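Local coordinates for uncharacterized protein (Parabacteroides merdae, PDB 4R7F), which is of unknown function but contains immunoglobulin-like beta-sandwich domains and, near its N terminus, a region related to the first domain of type 9 secretion system plug proteins, at residues A[276-281]-A[286-291]; A[67-72]-A[110-115]; A[179-184]-A[206-211]; A[19-24]-A[29-34]. All coordinates share one frame; numbering follows the deposited sequence. Where two conformers were deposited one is given.

Contact 1: A[276-281]-A[286-291]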
loop_
_atom_site.group_PDB
_atom_site.type_symbol
_atom_site.label_atom_id
_atom_site.label_comp_id
_atom_site.label_asym_id
_atom_site.label_seq_id
_atom_site.Cartn_x
_atom_site.Cartn_y
_atom_site.Cartn_z
ATOM N N ILE A 276 4.153 -15.436 12.928
ATOM C CA ILE A 276 4.223 -16.753 13.540
ATOM C C ILE A 276 3.222 -17.677 12.832
ATOM O O ILE A 276 2.039 -17.400 12.795
ATOM C CB ILE A 276 3.943 -16.682 15.036
ATOM C CG1 ILE A 276 4.944 -15.744 15.745
ATOM C CG2 ILE A 276 3.946 -18.080 15.632
ATOM C CD1 ILE A 276 6.416 -16.097 15.588
ATOM N N ARG A 277 3.758 -18.766 12.275
ATOM C CA ARG A 277 3.042 -19.677 11.384
ATOM C C ARG A 277 3.713 -21.058 11.497
ATOM O O ARG A 277 4.903 -21.157 11.788
ATOM C CB ARG A 277 3.120 -19.195 9.916
ATOM C CG ARG A 277 2.702 -17.751 9.634
ATOM C CD ARG A 277 2.961 -17.367 8.175
ATOM N NE ARG A 277 2.166 -16.222 7.711
ATOM C CZ ARG A 277 2.610 -15.348 6.819
ATOM N NH1 ARG A 277 3.827 -15.497 6.331
ATOM N NH2 ARG A 277 1.860 -14.328 6.418
ATOM N N CYS A 278 2.953 -22.125 11.290
ATOM C CA CYS A 278 3.540 -23.457 11.133
ATOM C C CYS A 278 2.610 -24.304 10.269
ATOM O O CYS A 278 1.431 -23.970 10.158
ATOM C CB CYS A 278 3.862 -24.121 12.478
ATOM S SG CYS A 278 2.673 -23.849 13.787
ATOM N N SER A 279 3.153 -25.348 9.627
ATOM C CA SER A 279 2.392 -26.194 8.689
ATOM C C SER A 279 1.216 -26.919 9.370
ATOM O O SER A 279 1.415 -27.664 10.339
ATOM C CB SER A 279 3.331 -27.209 8.028
ATOM O OG SER A 279 4.031 -26.607 6.950
ATOM N N ASP A 280 -0.002 -26.686 8.875
ATOM C CA ASP A 280 -1.230 -27.325 9.414
ATOM C C ASP A 280 -1.560 -26.889 10.844
ATOM O O ASP A 280 -2.171 -27.646 11.606
ATOM C CB ASP A 280 -1.145 -28.871 9.377
ATOM C CG ASP A 280 -0.891 -29.432 7.979
ATOM O OD1 ASP A 280 -1.420 -28.888 6.980
ATOM O OD2 ASP A 280 -0.166 -30.446 7.891
ATOM N N CYS A 281 -1.140 -25.688 11.222
ATOM C CA CYS A 281 -1.444 -25.179 12.551
ATOM C C CYS A 281 -2.582 -24.225 12.381
ATOM O O CYS A 281 -2.497 -23.336 11.541
ATOM C CB CYS A 281 -0.278 -24.391 13.149
ATOM S SG CYS A 281 1.219 -25.317 13.516
ATOM N N THR A 286 0.031 -21.001 19.917
ATOM C CA THR A 286 0.282 -22.111 20.872
ATOM C C THR A 286 0.844 -23.406 20.250
ATOM O O THR A 286 1.232 -24.327 20.961
ATOM C CB THR A 286 -0.997 -22.475 21.645
ATOM O OG1 THR A 286 -2.032 -22.802 20.719
ATOM C CG2 THR A 286 -1.455 -21.314 22.522
ATOM N N GLU A 287 0.924 -23.467 18.930
ATOM C CA GLU A 287 1.327 -24.684 18.232
ATOM C C GLU A 287 2.718 -24.571 17.596
ATOM O O GLU A 287 3.388 -25.584 17.327
ATOM C CB GLU A 287 0.279 -25.032 17.172
ATOM C CG GLU A 287 -1.097 -25.408 17.723
ATOM C CD GLU A 287 -2.129 -25.625 16.614
ATOM O OE1 GLU A 287 -2.464 -24.684 15.871
ATOM O OE2 GLU A 287 -2.606 -26.752 16.468
ATOM N N ALA A 288 3.179 -23.348 17.379
ATOM C CA ALA A 288 4.507 -23.128 16.798
ATOM C C ALA A 288 5.583 -23.435 17.817
ATOM O O ALA A 288 5.476 -23.028 18.978
ATOM C CB ALA A 288 4.631 -21.705 16.334
ATOM N N ASP A 289 6.605 -24.155 17.386
ATOM C CA ASP A 289 7.695 -24.573 18.263
ATOM C C ASP A 289 8.820 -23.513 18.208
ATOM O O ASP A 289 8.752 -22.578 17.401
ATOM C CB ASP A 289 8.195 -25.969 17.793
ATOM C CG ASP A 289 8.902 -26.749 18.884
ATOM O OD1 ASP A 289 9.199 -26.155 19.955
ATOM O OD2 ASP A 289 9.178 -27.957 18.669
ATOM N N TYR A 290 9.839 -23.674 19.056
ATOM C CA TYR A 290 10.976 -22.765 19.151
ATOM C C TYR A 290 12.169 -23.590 18.744
ATOM O O TYR A 290 12.442 -24.619 19.359
ATOM C CB TYR A 290 11.197 -22.207 20.598
ATOM C CG TYR A 290 10.367 -20.958 20.947
ATOM C CD1 TYR A 290 9.077 -21.060 21.465
ATOM C CD2 TYR A 290 10.857 -19.698 20.723
ATOM C CE1 TYR A 290 8.316 -19.941 21.757
ATOM C CE2 TYR A 290 10.103 -18.565 21.005
ATOM C CZ TYR A 290 8.843 -18.680 21.516
ATOM O OH TYR A 290 8.129 -17.540 21.787
ATOM N N TYR A 291 12.884 -23.122 17.719
ATOM C CA TYR A 291 14.067 -23.784 17.199
ATOM C C TYR A 291 15.239 -22.820 17.362
ATOM O O TYR A 291 15.042 -21.615 17.468
ATOM C CB TYR A 291 13.890 -24.148 15.716
ATOM C CG TYR A 291 12.792 -25.171 15.372
ATOM C CD1 TYR A 291 12.049 -25.841 16.358
ATOM C CD2 TYR A 291 12.507 -25.476 14.045
ATOM C CE1 TYR A 291 11.059 -26.764 16.018
ATOM C CE2 TYR A 291 11.531 -26.407 13.706
ATOM C CZ TYR A 291 10.811 -27.053 14.692
ATOM O OH TYR A 291 9.832 -27.965 14.343
#
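C278 and A288 lie side by side with their CA atoms 5.8 Å apart, and C281 sits near E287 with 6.3 Å between CA atoms, yet no hydrogen bond joins the two segments. Past strand 274-276 the chain makes a type II beta turn from C278 to C281, with D280 taking the positive-phi corner. Residues 286-291 leave the short helix 284-287 at A288 and enter strand 290-298. A disulfide pins the ends of the turn together (C278 SG to C281 SG, 2.1 Å). Its sulfur on C278, held between the backbone N and the carbonyl carbon (chi1 39°), rests 3.6 Å from A288 CA, a close approach that a residue as small as alanine allows. The A288 methyl also takes up I276, with CG2 to CB at 3.8 Å. On the C281 side the extended chain of E287 runs past the half-cystine: E287 CB lies 3.8 Å from C281 SG, and OE1 comes within 3.5 Å of C281 CB while accepting a hydrogen bond from D283 N. With an alanine here the D283 amide would probably lose its carboxylate partner and C281 CB the carboxylate end that lies against it. The whole is a disulfide-closed Cys-X-X-Cys beta turn, folded back on the end of helix 284-287 within the link between strands 274-276 and 290-298 of different sheets, probably in one of the immunoglobulin-like domains.

Contact 2: A[67-72]-A[110-115]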
loop_
_atom_site.group_PDB
_atom_site.type_symbol
_atom_site.label_atom_id
_atom_site.label_comp_id
_atom_site.label_asym_id
_atom_site.label_seq_id
_atom_site.Cartn_x
_atom_site.Cartn_y
_atom_site.Cartn_z
ATOM N N SER A 67 6.330 11.266 31.361
ATOM C CA SER A 67 5.749 12.584 31.539
ATOM C C SER A 67 5.572 12.833 33.047
ATOM O O SER A 67 5.781 11.937 33.859
ATOM C CB SER A 67 4.422 12.696 30.786
ATOM O OG SER A 67 3.387 12.055 31.488
ATOM N N GLN A 68 5.176 14.044 33.406
ATOM C CA GLN A 68 4.882 14.371 34.799
ATOM C C GLN A 68 3.447 13.976 35.225
ATOM O O GLN A 68 3.032 14.265 36.330
ATOM C CB GLN A 68 5.133 15.865 35.034
ATOM C CG GLN A 68 4.051 16.752 34.453
ATOM C CD GLN A 68 4.394 18.227 34.542
ATOM O OE1 GLN A 68 4.390 18.826 35.628
ATOM N NE2 GLN A 68 4.683 18.829 33.396
ATOM N N LEU A 69 2.689 13.308 34.369
ATOM C CA LEU A 69 1.313 13.001 34.698
ATOM C C LEU A 69 1.272 11.888 35.713
ATOM O O LEU A 69 2.134 11.014 35.686
ATOM C CB LEU A 69 0.507 12.568 33.473
ATOM C CG LEU A 69 0.360 13.544 32.324
ATOM C CD1 LEU A 69 -0.633 12.957 31.358
ATOM C CD2 LEU A 69 -0.167 14.869 32.845
ATOM N N SER A 70 0.268 11.943 36.603
ATOM C CA SER A 70 -0.015 10.868 37.560
ATOM C C SER A 70 -1.070 9.940 36.952
ATOM O O SER A 70 -1.865 10.373 36.131
ATOM C CB SER A 70 -0.529 11.433 38.894
ATOM O OG SER A 70 0.348 12.408 39.440
ATOM N N PRO A 71 -1.083 8.655 37.352
ATOM C CA PRO A 71 -2.018 7.702 36.760
ATOM C C PRO A 71 -3.461 8.151 36.643
ATOM O O PRO A 71 -4.118 7.832 35.645
ATOM C CB PRO A 71 -1.929 6.502 37.696
ATOM C CG PRO A 71 -0.534 6.538 38.203
ATOM C CD PRO A 71 -0.212 8.000 38.352
ATOM N N ILE A 72 -3.968 8.885 37.625
ATOM C CA ILE A 72 -5.393 9.297 37.563
ATOM C C ILE A 72 -5.636 10.286 36.410
ATOM O O ILE A 72 -6.719 10.302 35.819
ATOM C CB ILE A 72 -5.952 9.808 38.933
ATOM C CG1 ILE A 72 -7.500 9.758 38.947
ATOM C CG2 ILE A 72 -5.392 11.184 39.318
ATOM C CD1 ILE A 72 -8.090 8.360 38.743
ATOM N N PHE A 110 -7.798 4.735 28.658
ATOM C CA PHE A 110 -6.907 5.882 28.663
ATOM C C PHE A 110 -7.713 7.165 28.612
ATOM O O PHE A 110 -8.737 7.230 27.950
ATOM C CB PHE A 110 -5.970 5.827 27.457
ATOM C CG PHE A 110 -5.214 4.537 27.342
ATOM C CD1 PHE A 110 -4.248 4.216 28.255
ATOM C CD2 PHE A 110 -5.482 3.650 26.316
ATOM C CE1 PHE A 110 -3.564 3.024 28.165
ATOM C CE2 PHE A 110 -4.783 2.474 26.204
ATOM C CZ PHE A 110 -3.830 2.156 27.141
ATOM N N LYS A 111 -7.224 8.186 29.298
ATOM C CA LYS A 111 -7.894 9.454 29.346
ATOM C C LYS A 111 -7.271 10.486 28.435
ATOM O O LYS A 111 -7.907 11.484 28.173
ATOM C CB LYS A 111 -7.863 9.999 30.767
ATOM C CG LYS A 111 -8.751 9.245 31.724
ATOM C CD LYS A 111 -8.579 9.785 33.122
ATOM C CE LYS A 111 -9.578 9.115 34.040
ATOM N NZ LYS A 111 -9.278 9.464 35.444
ATOM N N VAL A 112 -6.023 10.292 27.998
ATOM C CA VAL A 112 -5.332 11.316 27.190
ATOM C C VAL A 112 -4.541 10.644 26.085
ATOM O O VAL A 112 -4.255 9.452 26.130
ATOM C CB VAL A 112 -4.353 12.208 28.004
ATOM C CG1 VAL A 112 -5.099 13.104 29.012
ATOM C CG2 VAL A 112 -3.304 11.351 28.699
ATOM N N SER A 113 -4.167 11.433 25.094
ATOM C CA SER A 113 -3.372 10.918 24.025
ATOM C C SER A 113 -1.914 10.872 24.461
ATOM O O SER A 113 -1.559 11.336 25.540
ATOM C CB SER A 113 -3.548 11.812 22.800
ATOM O OG SER A 113 -2.925 13.053 22.997
ATOM N N GLY A 114 -1.065 10.360 23.590
ATOM C CA GLY A 114 0.382 10.413 23.817
ATOM C C GLY A 114 1.030 9.050 23.732
ATOM O O GLY A 114 0.432 8.072 23.226
ATOM N N ASN A 115 2.255 8.993 24.247
ATOM C CA ASN A 115 3.051 7.785 24.222
ATOM C C ASN A 115 2.836 6.968 25.513
ATOM O O ASN A 115 2.901 7.529 26.613
ATOM C CB ASN A 115 4.505 8.174 24.075
ATOM C CG ASN A 115 4.847 8.649 22.675
ATOM O OD1 ASN A 115 4.125 8.369 21.720
ATOM N ND2 ASN A 115 5.940 9.405 22.553
#
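K111 reaches across to I72 and gives its ammonium to the backbone: NZ lies 2.7 Å from I72 O, in the carbonyl plane, with a C=O...N angle of 153°. Lysine suits the place because its chain, extended beyond CG, is long enough to bridge backbones whose nearest CA atoms here, I72 and K111, are 8.6 Å apart. The I72 side chain flanks the same amine, CD1 standing 3.7 Å from NZ. Deeper in, the second touch is apolar: L69 CD1 meets V112 CG2 at 4.1 Å, the two branched side chains passing at a slant. V112 directs CG2 there by setting CG1 anti to its own carbonyl carbon (chi1 -67°). Behind L69 an ST turn shapes the backbone, S67 OG accepting from L69 N at 3.2 Å with a nearly straight N-H...O angle of 164°. That hydroxyl is also hydrogen-bonded to H59 ND1, while H59 NE2 bonds to S113 O, so one imidazole joins both segments. L69 and V112 both pack on H59 of strand 53-60 and on Y74 of helix 71-74, and K111 shares a backbone bond with Y74. The contact thus fits the start of that short helix against the loop leading into strand 114-122, which pairs with strand 53-60.

Contact 3: A[179-184]-A[206-211]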
loop_
_atom_site.group_PDB
_atom_site.type_symbol
_atom_site.label_atom_id
_atom_site.label_comp_id
_atom_site.label_asym_id
_atom_site.label_seq_id
_atom_site.Cartn_x
_atom_site.Cartn_y
_atom_site.Cartn_z
ATOM N N THR A 179 7.454 26.170 17.880
ATOM C CA THR A 179 7.765 25.975 19.293
ATOM C C THR A 179 6.916 24.869 19.893
ATOM O O THR A 179 7.401 24.106 20.681
ATOM C CB THR A 179 7.379 27.221 20.145
ATOM O OG1 THR A 179 7.507 28.413 19.380
ATOM C CG2 THR A 179 8.248 27.324 21.342
ATOM N N ASP A 180 5.615 24.831 19.581
ATOM C CA ASP A 180 4.664 23.952 20.300
ATOM C C ASP A 180 4.487 22.548 19.711
ATOM O O ASP A 180 3.809 21.724 20.323
ATOM C CB ASP A 180 3.279 24.582 20.341
ATOM C CG ASP A 180 3.256 25.937 21.013
ATOM O OD1 ASP A 180 4.235 26.339 21.699
ATOM O OD2 ASP A 180 2.227 26.598 20.820
ATOM N N LEU A 181 5.037 22.286 18.525
ATOM C CA LEU A 181 4.983 20.929 17.932
ATOM C C LEU A 181 6.313 20.224 18.145
ATOM O O LEU A 181 7.357 20.858 18.085
ATOM C CB LEU A 181 4.719 21.007 16.425
ATOM C CG LEU A 181 3.363 21.594 16.013
ATOM C CD1 LEU A 181 3.205 21.417 14.517
ATOM C CD2 LEU A 181 2.211 20.939 16.773
ATOM N N LYS A 182 6.272 18.922 18.418
ATOM C CA LYS A 182 7.466 18.096 18.378
ATOM C C LYS A 182 7.137 16.964 17.404
ATOM O O LYS A 182 6.142 16.260 17.595
ATOM C CB LYS A 182 7.777 17.530 19.768
ATOM C CG LYS A 182 7.898 18.594 20.839
ATOM C CD LYS A 182 8.345 17.973 22.144
ATOM C CE LYS A 182 8.416 19.001 23.262
ATOM N NZ LYS A 182 7.447 18.699 24.336
ATOM N N ILE A 183 7.996 16.749 16.416
ATOM C CA ILE A 183 7.757 15.777 15.348
ATOM C C ILE A 183 8.802 14.664 15.405
ATOM O O ILE A 183 9.989 14.933 15.479
ATOM C CB ILE A 183 7.913 16.441 13.963
ATOM C CG1 ILE A 183 7.240 17.836 13.932
ATOM C CG2 ILE A 183 7.434 15.496 12.855
ATOM C CD1 ILE A 183 5.867 17.886 13.356
ATOM N N PHE A 184 8.365 13.420 15.318
ATOM C CA PHE A 184 9.279 12.295 15.163
ATOM C C PHE A 184 8.926 11.553 13.909
ATOM O O PHE A 184 7.740 11.294 13.650
ATOM C CB PHE A 184 9.191 11.337 16.348
ATOM C CG PHE A 184 9.853 11.876 17.573
ATOM C CD1 PHE A 184 9.262 12.867 18.297
ATOM C CD2 PHE A 184 11.120 11.455 17.931
ATOM C CE1 PHE A 184 9.887 13.406 19.410
ATOM C CE2 PHE A 184 11.753 11.984 19.052
ATOM C CZ PHE A 184 11.129 12.963 19.789
ATOM N N ASN A 206 -3.254 27.681 8.261
ATOM C CA ASN A 206 -3.887 26.371 8.205
ATOM C C ASN A 206 -2.994 25.295 7.549
ATOM O O ASN A 206 -3.484 24.237 7.092
ATOM C CB ASN A 206 -5.227 26.466 7.468
ATOM C CG ASN A 206 -5.108 27.097 6.084
ATOM O OD1 ASN A 206 -4.030 27.068 5.467
ATOM N ND2 ASN A 206 -6.236 27.668 5.570
ATOM N N GLN A 207 -1.693 25.552 7.515
ATOM C CA GLN A 207 -0.783 24.588 6.914
ATOM C C GLN A 207 0.618 24.833 7.329
ATOM O O GLN A 207 1.085 25.943 7.231
ATOM C CB GLN A 207 -0.829 24.627 5.402
ATOM C CG GLN A 207 -0.190 23.385 4.851
ATOM C CD GLN A 207 -0.405 23.224 3.357
ATOM O OE1 GLN A 207 0.000 24.099 2.564
ATOM N NE2 GLN A 207 -1.007 22.089 2.955
ATOM N N ILE A 208 1.263 23.784 7.822
ATOM C CA ILE A 208 2.638 23.846 8.265
ATOM C C ILE A 208 3.427 22.877 7.418
ATOM O O ILE A 208 3.155 21.686 7.426
ATOM C CB ILE A 208 2.774 23.473 9.743
ATOM C CG1 ILE A 208 1.785 24.289 10.589
ATOM C CG2 ILE A 208 4.202 23.757 10.242
ATOM C CD1 ILE A 208 1.137 23.497 11.704
ATOM N N SER A 209 4.402 23.386 6.686
ATOM C CA SER A 209 5.120 22.558 5.723
ATOM C C SER A 209 6.520 22.213 6.215
ATOM O O SER A 209 7.256 23.114 6.647
ATOM C CB SER A 209 5.168 23.274 4.363
ATOM O OG SER A 209 5.995 22.568 3.447
ATOM N N TYR A 210 6.862 20.917 6.181
ATOM C CA TYR A 210 8.209 20.434 6.557
ATOM C C TYR A 210 8.764 19.751 5.341
ATOM O O TYR A 210 8.936 18.546 5.296
ATOM C CB TYR A 210 8.181 19.418 7.710
ATOM C CG TYR A 210 7.652 19.962 8.994
ATOM C CD1 TYR A 210 6.294 20.101 9.201
ATOM C CD2 TYR A 210 8.510 20.387 9.998
ATOM C CE1 TYR A 210 5.794 20.641 10.380
ATOM C CE2 TYR A 210 8.016 20.894 11.194
ATOM C CZ TYR A 210 6.658 21.028 11.383
ATOM O OH TYR A 210 6.157 21.546 12.573
ATOM N N THR A 211 8.970 20.535 4.323
ATOM C CA THR A 211 9.359 20.048 3.023
ATOM C C THR A 211 10.719 20.634 2.748
ATOM O O THR A 211 10.972 21.741 3.149
ATOM C CB THR A 211 8.337 20.510 1.979
ATOM O OG1 THR A 211 7.070 19.935 2.310
ATOM C CG2 THR A 211 8.705 20.021 0.627
#
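L181 and I183 look across at I208 and Y210 from strands whose short axes, 181-184 and 207-210, pass 11.7 Å apart at -41°. This is face-to-face packing of two sheets in a beta sandwich, consistent with one of the protein's immunoglobulin-like domains: strand 181-187 pairs with 373-380, strand 207-219 with 160-168 and 202-204. All four side chains are buried: the branched L181, I183 and I208 fill the space between the sheets, and the long Y210 reaches across it. L181 and I208 reach toward each other tip to tip, CD1 to CD1 at 4.1 Å. Y210, with CG anti to its carbonyl carbon (chi1 -63°), sends its ring over, and I183 comes from the opposite direction and lays CD1 obliquely against CZ at 3.8 Å. F165 and I167 of strand 160-168 also pack around this pair. Replacing the tyrosine by a valine removes the ring, and a gap beside I183 and L181 would probably open between the sheets. K182 points away from the opposing strand and is salt-bridged to D388, while N206 O, at the start of the other segment, is hydrogen-bonded to the hydroxyl of Y212 of the second subunit. At the far end of its ring, Y210 OH lies 3.5 Å from L181 CD1.

Contact 4: A[19-24]-A[29-34]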
loop_
_atom_site.group_PDB
_atom_site.type_symbol
_atom_site.label_atom_id
_atom_site.label_comp_id
_atom_site.label_asym_id
_atom_site.label_seq_id
_atom_site.Cartn_x
_atom_site.Cartn_y
_atom_site.Cartn_z
ATOM N N VAL A 19 3.855 -6.192 19.576
ATOM C CA VAL A 19 2.970 -5.065 19.764
ATOM C C VAL A 19 2.366 -4.672 18.400
ATOM O O VAL A 19 3.068 -4.243 17.489
ATOM C CB VAL A 19 3.750 -3.894 20.360
ATOM C CG1 VAL A 19 2.825 -2.706 20.604
ATOM C CG2 VAL A 19 4.458 -4.352 21.630
ATOM N N LYS A 20 1.057 -4.854 18.289
ATOM C CA LYS A 20 0.354 -4.663 17.031
ATOM C C LYS A 20 -1.081 -4.263 17.322
ATOM O O LYS A 20 -1.503 -4.244 18.475
ATOM C CB LYS A 20 0.422 -5.935 16.185
ATOM C CG LYS A 20 0.066 -7.206 16.930
ATOM C CD LYS A 20 -1.315 -7.720 16.555
ATOM C CE LYS A 20 -1.270 -8.716 15.405
ATOM N NZ LYS A 20 -2.649 -9.137 15.065
ATOM N N VAL A 21 -1.821 -3.877 16.287
ATOM C CA VAL A 21 -3.216 -3.552 16.486
ATOM C C VAL A 21 -3.981 -4.865 16.468
ATOM O O VAL A 21 -3.836 -5.644 15.533
ATOM C CB VAL A 21 -3.745 -2.594 15.427
ATOM C CG1 VAL A 21 -5.254 -2.453 15.563
ATOM C CG2 VAL A 21 -3.081 -1.248 15.565
ATOM N N ALA A 22 -4.753 -5.113 17.529
ATOM C CA ALA A 22 -5.506 -6.353 17.680
ATOM C C ALA A 22 -6.330 -6.577 16.415
ATOM O O ALA A 22 -6.979 -5.650 15.896
ATOM C CB ALA A 22 -6.415 -6.286 18.897
ATOM N N GLY A 23 -6.236 -7.790 15.880
ATOM C CA GLY A 23 -6.954 -8.139 14.646
ATOM C C GLY A 23 -6.284 -7.839 13.307
ATOM O O GLY A 23 -6.792 -8.266 12.290
ATOM N N GLU A 24 -5.160 -7.118 13.288
ATOM C CA GLU A 24 -4.518 -6.718 12.026
ATOM C C GLU A 24 -3.302 -7.604 11.710
ATOM O O GLU A 24 -2.531 -7.958 12.590
ATOM C CB GLU A 24 -4.098 -5.225 12.056
ATOM C CG GLU A 24 -5.204 -4.183 11.944
ATOM C CD GLU A 24 -6.135 -4.407 10.743
ATOM O OE1 GLU A 24 -5.665 -4.430 9.569
ATOM O OE2 GLU A 24 -7.360 -4.566 10.975
ATOM N N PRO A 29 2.118 0.538 15.654
ATOM C CA PRO A 29 1.841 0.546 17.091
ATOM C C PRO A 29 1.182 1.841 17.558
ATOM O O PRO A 29 1.738 2.549 18.385
ATOM C CB PRO A 29 3.245 0.394 17.690
ATOM C CG PRO A 29 4.133 1.129 16.711
ATOM C CD PRO A 29 3.517 0.929 15.358
ATOM N N TYR A 30 0.050 2.176 16.961
ATOM C CA TYR A 30 -0.789 3.250 17.449
ATOM C C TYR A 30 -2.260 2.991 17.196
ATOM O O TYR A 30 -2.656 2.308 16.218
ATOM C CB TYR A 30 -0.380 4.629 16.882
ATOM C CG TYR A 30 -0.214 4.714 15.388
ATOM C CD1 TYR A 30 -1.303 4.923 14.549
ATOM C CD2 TYR A 30 1.049 4.627 14.807
ATOM C CE1 TYR A 30 -1.145 5.015 13.155
ATOM C CE2 TYR A 30 1.224 4.712 13.418
ATOM C CZ TYR A 30 0.127 4.893 12.587
ATOM O OH TYR A 30 0.318 5.012 11.218
ATOM N N ILE A 31 -3.059 3.569 18.093
ATOM C CA ILE A 31 -4.508 3.602 17.978
ATOM C C ILE A 31 -5.072 4.985 18.317
ATOM O O ILE A 31 -4.394 5.826 18.910
ATOM C CB ILE A 31 -5.146 2.547 18.881
ATOM C CG1 ILE A 31 -4.762 2.754 20.343
ATOM C CG2 ILE A 31 -4.677 1.166 18.447
ATOM C CD1 ILE A 31 -5.523 1.860 21.313
ATOM N N ALA A 32 -6.316 5.225 17.916
ATOM C CA ALA A 32 -6.992 6.491 18.210
ATOM C C ALA A 32 -7.617 6.428 19.576
ATOM O O ALA A 32 -8.130 5.383 19.955
ATOM C CB ALA A 32 -8.067 6.776 17.181
ATOM N N LEU A 33 -7.558 7.549 20.305
ATOM C CA LEU A 33 -8.094 7.672 21.667
ATOM C C LEU A 33 -9.592 7.323 21.770
ATOM O O LEU A 33 -9.998 6.522 22.621
ATOM C CB LEU A 33 -7.864 9.102 22.154
ATOM C CG LEU A 33 -8.366 9.480 23.532
ATOM C CD1 LEU A 33 -7.639 8.698 24.609
ATOM C CD2 LEU A 33 -8.154 10.970 23.718
ATOM N N GLY A 34 -10.412 7.908 20.899
ATOM C CA GLY A 34 -11.859 7.607 20.901
ATOM C C GLY A 34 -12.273 6.254 20.312
ATOM O O GLY A 34 -13.382 5.791 20.555
#
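V21, which packs on Y30 and I31, holds a beta turn with its carbonyl: E24 N donates to V21 O at 3.0 Å, closing a type II turn from V21 to E24. G23 has to be a glycine: at phi 87° a CB would collide with the carbonyl O of A22. S27 OG, in the loop between the segments, takes the N-H of V21, so the backbone of this valine is fixed through both its polar atoms. No hydrogen bond crosses between the segments, and the touches come from the methyls of V21 and V19, which meet apolar atoms and one carbonyl oxygen, Y30 O. V21 has CG1 anti to its backbone N (chi1 172°), an orientation that leaves CG2 to face the other segment. That methyl lies 3.6 Å from Y30 O and 4.1 Å from I31 CG2, the two branched side chains meeting at an angle. Beta-branched residues suit both places, being at home in strands and offering a methyl close to the backbone. Two residues earlier, V19 CG1 makes a looser contact with P29 CB at 4.3 Å. The polar end of Y30 points elsewhere, its hydroxyl bonded to T395. I31 packs further on I39 of strand 39-46, the neighbour of strand 14-21, but shares backbone hydrogen bonds with S136 and V138 of strand 129-138, its parallel neighbour. The segments therefore belong to different sheets, and the contact marks where the chain crosses from one layer of a beta sandwich to the other, consistent with one of the immunoglobulin-like domains of this protein.

In the fold
From the N terminus the chain first meets contact 4, which closes a loop of only four residues as the backbone leaves strand 14-21 for strand 30-32. Contact 2 follows, spanning 37 residues and bringing the start of helix 71-74 to the approach of strand 114-122. Contact 3 comes next, closing 21 residues between two sheets of a later domain. Contact 1, last and again over four residues, draws the loop after strand 274-276 to the exit of helix 284-287, ahead of strand 290-298. All are in series; none nests or crosses. Contacts 2 and 4 touch, L33 packing on the backbone of residues 110-113, and both reach the same mixed sheet. Contacts 1 and 3 lie on opposite sides of the chain's centre.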